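Local coordinates for protein 3-hexulose-6-phosphate synthase (Mycobacterium gastri, PDB 3AJX) that folds as a TIM barrel of the HUMPS family, assembles as a pair of identical subunits and binds a magnesium ion, at residues E39-I44 / A70-K75; L137-Q140 / G144-L147. The protein carries 1 engineered substitution. One frame throughout, in Å; residues are numbered along the deposited sequence.

Interaction 1: residues E39-I44 / A70-K75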
loop_
_atom_site.group_PDB
_atom_site.type_symbol
_atom_site.label_atom_id
_atom_site.label_comp_id
_atom_site.label_asym_id
_atom_site.label_seq_id
_atom_site.Cartn_x
_atom_site.Cartn_y
_atom_site.Cartn_z
ATOM N N GLU A 39 11.783 1.225 5.987
ATOM C CA GLU A 39 12.519 0.384 6.932
ATOM C C GLU A 39 12.066 -1.063 7.087
ATOM O O GLU A 39 12.825 -1.899 7.580
ATOM C CB GLU A 39 12.485 1.049 8.312
ATOM C CG GLU A 39 13.099 2.434 8.343
ATOM C CD GLU A 39 14.608 2.402 8.506
ATOM O OE1 GLU A 39 15.240 1.423 8.053
ATOM O OE2 GLU A 39 15.159 3.361 9.078
ATOM N N GLY A 40 10.838 -1.366 6.685
ATOM C CA GLY A 40 10.350 -2.721 6.853
ATOM C C GLY A 40 9.722 -2.836 8.229
ATOM O O GLY A 40 9.688 -1.858 8.981
ATOM N N LEU A 41 9.245 -4.029 8.570
ATOM C CA LEU A 41 8.583 -4.278 9.849
ATOM C C LEU A 41 9.399 -3.986 11.109
ATOM O O LEU A 41 8.823 -3.770 12.175
ATOM C CB LEU A 41 8.083 -5.726 9.893
ATOM C CG LEU A 41 7.090 -6.128 8.796
ATOM C CD1 LEU A 41 6.772 -7.610 8.922
ATOM C CD2 LEU A 41 5.823 -5.294 8.909
ATOM N N SER A 42 10.726 -3.968 10.999
ATOM C CA SER A 42 11.559 -3.713 12.173
ATOM C C SER A 42 11.284 -2.371 12.848
ATOM O O SER A 42 11.526 -2.221 14.043
ATOM C CB SER A 42 13.051 -3.818 11.818
ATOM O OG SER A 42 13.425 -2.870 10.837
ATOM N N VAL A 43 10.772 -1.392 12.104
ATOM C CA VAL A 43 10.494 -0.102 12.728
ATOM C C VAL A 43 9.329 -0.247 13.712
ATOM O O VAL A 43 9.286 0.425 14.744
ATOM C CB VAL A 43 10.187 1.003 11.679
ATOM C CG1 VAL A 43 8.919 0.678 10.909
ATOM C CG2 VAL A 43 10.074 2.356 12.373
ATOM N N ILE A 44 8.390 -1.134 13.391
ATOM C CA ILE A 44 7.240 -1.391 14.253
ATOM C C ILE A 44 7.727 -2.014 15.557
ATOM O O ILE A 44 7.332 -1.607 16.650
ATOM C CB ILE A 44 6.252 -2.386 13.597
ATOM C CG1 ILE A 44 5.642 -1.771 12.340
ATOM C CG2 ILE A 44 5.152 -2.771 14.591
ATOM C CD1 ILE A 44 4.831 -2.763 11.526
ATOM N N ALA A 70 -1.622 -8.451 7.650
ATOM C CA ALA A 70 -2.045 -8.135 9.004
ATOM C C ALA A 70 -1.233 -8.986 9.978
ATOM O O ALA A 70 -0.692 -8.480 10.961
ATOM C CB ALA A 70 -3.529 -8.420 9.173
ATOM N N ASP A 71 -1.133 -10.277 9.687
ATOM C CA ASP A 71 -0.408 -11.183 10.561
ATOM C C ASP A 71 1.048 -10.795 10.796
ATOM O O ASP A 71 1.504 -10.764 11.941
ATOM C CB ASP A 71 -0.463 -12.610 10.016
ATOM C CG ASP A 71 -0.299 -13.648 11.106
ATOM O OD1 ASP A 71 -1.115 -13.646 12.052
ATOM O OD2 ASP A 71 0.640 -14.464 11.023
ATOM N N ILE A 72 1.786 -10.498 9.735
ATOM C CA ILE A 72 3.189 -10.153 9.928
ATOM C C ILE A 72 3.365 -8.844 10.693
ATOM O O ILE A 72 4.316 -8.694 11.463
ATOM C CB ILE A 72 3.968 -10.126 8.580
ATOM C CG1 ILE A 72 3.436 -9.024 7.659
ATOM C CG2 ILE A 72 3.873 -11.499 7.913
ATOM C CD1 ILE A 72 4.171 -8.948 6.320
ATOM N N ALA A 73 2.442 -7.901 10.506
ATOM C CA ALA A 73 2.519 -6.626 11.216
ATOM C C ALA A 73 2.194 -6.835 12.699
ATOM O O ALA A 73 2.853 -6.269 13.577
ATOM C CB ALA A 73 1.552 -5.618 10.591
ATOM N N PHE A 74 1.178 -7.647 12.980
ATOM C CA PHE A 74 0.798 -7.938 14.361
ATOM C C PHE A 74 1.939 -8.658 15.073
ATOM O O PHE A 74 2.280 -8.331 16.211
ATOM C CB PHE A 74 -0.458 -8.819 14.401
ATOM C CG PHE A 74 -1.734 -8.086 14.080
ATOM C CD1 PHE A 74 -2.728 -8.703 13.326
ATOM C CD2 PHE A 74 -1.955 -6.795 14.548
ATOM C CE1 PHE A 74 -3.921 -8.048 13.042
ATOM C CE2 PHE A 74 -3.152 -6.129 14.270
ATOM C CZ PHE A 74 -4.135 -6.758 13.516
ATOM N N LYS A 75 2.530 -9.636 14.395
ATOM C CA LYS A 75 3.626 -10.398 14.976
ATOM C C LYS A 75 4.849 -9.525 15.221
ATOM O O LYS A 75 5.652 -9.806 16.113
ATOM C CB LYS A 75 3.984 -11.579 14.070
ATOM C CG LYS A 75 2.950 -12.697 14.131
ATOM C CD LYS A 75 3.346 -13.910 13.305
ATOM C CE LYS A 75 2.385 -15.065 13.575
ATOM N NZ LYS A 75 2.830 -16.336 12.939
#

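Interaction 2: residues L137-Q140 / G144-L147. With SO4 (sulfate ion), chain G.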
loop_
_atom_site.group_PDB
_atom_site.type_symbol
_atom_site.label_atom_id
_atom_site.label_comp_id
_atom_site.label_asym_id
_atom_site.label_seq_id
_atom_site.Cartn_x
_atom_site.Cartn_y
_atom_site.Cartn_z
ATOM N N LEU A 137 -2.148 13.397 1.898
ATOM C CA LEU A 137 -1.395 14.622 1.659
ATOM C C LEU A 137 -1.662 15.207 0.275
ATOM O O LEU A 137 -1.741 16.426 0.120
ATOM C CB LEU A 137 0.103 14.366 1.845
ATOM C CG LEU A 137 0.518 13.927 3.254
ATOM C CD1 LEU A 137 2.018 13.686 3.298
ATOM C CD2 LEU A 137 0.123 14.995 4.272
ATOM N N ASP A 138 -1.810 14.356 -0.734
ATOM C CA ASP A 138 -2.075 14.869 -2.072
ATOM C C ASP A 138 -3.449 15.523 -2.149
ATOM O O ASP A 138 -3.611 16.566 -2.785
ATOM C CB ASP A 138 -1.957 13.753 -3.115
ATOM C CG ASP A 138 -0.519 13.315 -3.334
ATOM O OD1 ASP A 138 0.362 14.197 -3.399
ATOM O OD2 ASP A 138 -0.270 12.099 -3.450
ATOM N N GLU A 139 -4.437 14.921 -1.492
ATOM C CA GLU A 139 -5.788 15.471 -1.497
ATOM C C GLU A 139 -5.834 16.784 -0.720
ATOM O O GLU A 139 -6.513 17.734 -1.118
ATOM C CB GLU A 139 -6.774 14.473 -0.884
ATOM C CG GLU A 139 -8.187 15.025 -0.746
ATOM C CD GLU A 139 -9.181 14.000 -0.242
ATOM O OE1 GLU A 139 -10.358 14.373 -0.048
ATOM O OE2 GLU A 139 -8.794 12.827 -0.046
ATOM N N GLN A 140 -5.106 16.831 0.390
ATOM C CA GLN A 140 -5.059 18.023 1.231
ATOM C C GLN A 140 -4.465 19.204 0.475
ATOM O O GLN A 140 -4.829 20.354 0.719
ATOM C CB GLN A 140 -4.215 17.760 2.481
ATOM C CG GLN A 140 -4.853 16.839 3.505
ATOM C CD GLN A 140 -3.931 16.556 4.678
ATOM O OE1 GLN A 140 -3.391 17.477 5.294
ATOM N NE2 GLN A 140 -3.749 15.281 4.994
ATOM N N GLY A 144 -8.968 24.431 -1.943
ATOM C CA GLY A 144 -10.333 24.262 -1.486
ATOM C C GLY A 144 -10.576 23.040 -0.618
ATOM O O GLY A 144 -11.722 22.754 -0.274
ATOM N N PHE A 145 -9.519 22.313 -0.261
ATOM C CA PHE A 145 -9.698 21.134 0.582
ATOM C C PHE A 145 -10.413 21.525 1.866
ATOM O O PHE A 145 -10.027 22.485 2.535
ATOM C CB PHE A 145 -8.362 20.490 0.950
ATOM C CG PHE A 145 -8.492 19.404 1.985
ATOM C CD1 PHE A 145 -9.138 18.209 1.678
ATOM C CD2 PHE A 145 -8.034 19.603 3.283
ATOM C CE1 PHE A 145 -9.329 17.230 2.651
ATOM C CE2 PHE A 145 -8.219 18.629 4.266
ATOM C CZ PHE A 145 -8.868 17.443 3.949
ATOM N N ASP A 146 -11.448 20.767 2.212
ATOM C CA ASP A 146 -12.223 21.037 3.414
ATOM C C ASP A 146 -12.286 19.806 4.311
ATOM O O ASP A 146 -12.648 18.718 3.866
ATOM C CB ASP A 146 -13.640 21.467 3.031
ATOM C CG ASP A 146 -14.461 21.899 4.226
ATOM O OD1 ASP A 146 -15.656 22.207 4.039
ATOM O OD2 ASP A 146 -13.913 21.934 5.348
ATOM N N LEU A 147 -11.934 19.991 5.577
ATOM C CA LEU A 147 -11.943 18.908 6.553
ATOM C C LEU A 147 -13.363 18.506 6.949
ATOM O O LEU A 147 -13.593 17.391 7.423
ATOM C CB LEU A 147 -11.170 19.342 7.798
ATOM C CG LEU A 147 -11.025 18.329 8.930
ATOM C CD1 LEU A 147 -10.154 17.170 8.469
ATOM C CD2 LEU A 147 -10.411 19.007 10.142
HETATM S S SO4 G . -1.653 14.635 8.687
HETATM O O1 SO4 G . -0.469 15.350 8.162
HETATM O O2 SO4 G . -2.680 14.505 7.635
HETATM O O3 SO4 G . -2.215 15.392 9.822
HETATM O O4 SO4 G . -1.244 13.295 9.146
#

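Interaction 1: residues E39-I44 / A70-K75
Leu-41 and Ile-72 carry the close part of this contact, their side chains crossing at about a right angle. A single methyl, Leu-41 CD1, rests both on the helix backbone, 3.7 Å from Ile-72 O, and on the base of the side chain, 3.8 Å from Ile-72 CB. With chi1 at 64°, Ile-72 CG1 sits between its backbone N and carbonyl carbon, which brings CG1 and CD1 against the same methyl. The other branch, Leu-41 CD2, comes to 4.2 Å from Ala-73 CA. The contact joins the start of helix 42-50, with the residues leading into it, to the C-terminal part of helix 66-75, on the outside of the TIM barrel, with strand 55-62 between them in sequence. Toward that strand the spacing widens: Ile-44 CD1 lies 4.4 Å from Ala-73 CB, although both residues are buried, Ile-44 against Val-56 and Ala-58 and Ala-73 against Met-60. Gly-40, with a positive phi of 88°, is the first past helix 33-39, while the Leu-41 backbone is hydrogen-bonded to the second subunit. On the solvent side the exposed Lys-75 leads away from 39-44; NZ forms a salt bridge with Asp-71 OD2 at 3.5 Å, and Asp-71 OD1 is hydrogen-bonded to His-102 NE2.

Interaction 2: residues L137-Q140 / G144-L147
The backbones of Gln-140 and Phe-145 approach to 5.6 Å between their CA atoms, where the chain leaves the one-turn helix 137-140 and doubles back before helix 148-157. This excursion belongs to the loop that follows strand 130-134 of the TIM barrel, and Gly-144, with positive phi, lies just before the aromatic residue. Phe-145 CB packs 3.5 Å from Gln-140 O, and with CG anti to its backbone N the ring is laid across the end of the short helix. One face receives a CH-pi contact from Gln-140 CA, 4.0 Å from the ring centroid and 21° off the normal. Over the opposite face, toward the rim, lies a backbone atom of the ring's own segment, Leu-147 N, 4.1 Å above the plane of Phe-145. The extended Glu-139 side chain crosses that of Phe-145 at about a right angle and ends beyond the ring's rim, OE1 4.1 Å from Phe-145 CE1, with the carboxylate plane turned 83° from that of the ring. The Gln-140 side chain instead runs in the same direction as Phe-145, over the face already met by its CA, with CG 3.9 Å from Phe-145 CE2. Leu-137 N is hydrogen-bonded to Asp-64 OD2 of the second subunit, and Asp-138 OD2 to Thr-91 OG1 of that subunit. Gln-140 carries its amide to a bound sulfate ion, also held by the backbone N atoms of Gly-166, Gly-186 and Gly-187, consistent with the phosphate-binding site that many TIM barrels form after their seventh and eighth strands. Two acceptors share the amide nitrogen and should limit its rotation: Ala-135 O within the same loop, and sulfate O2, which Gln-140 NE2 reaches at 3.0 Å with an N-H...O angle of 157°.

From the N terminus, the chain passes through strands 2-7 and 28-31 before interaction 1 opens at 39-44; after strand 55-62 it is closed by 70-75, a return of 26 residues that joins two consecutive outer helices around the strand between them. The chain then runs through three more strands to interaction 2, which closes a far shorter turn, linking helix 137-140 to the approach to helix 148-157. The contacts therefore follow in series, neither nested nor crossed. The centres of interactions 1 and 2 are about 29 Å apart, on opposite sides of the chain's centre. Their nearest atoms are about 16 Å apart. Both nevertheless adjoin the second subunit.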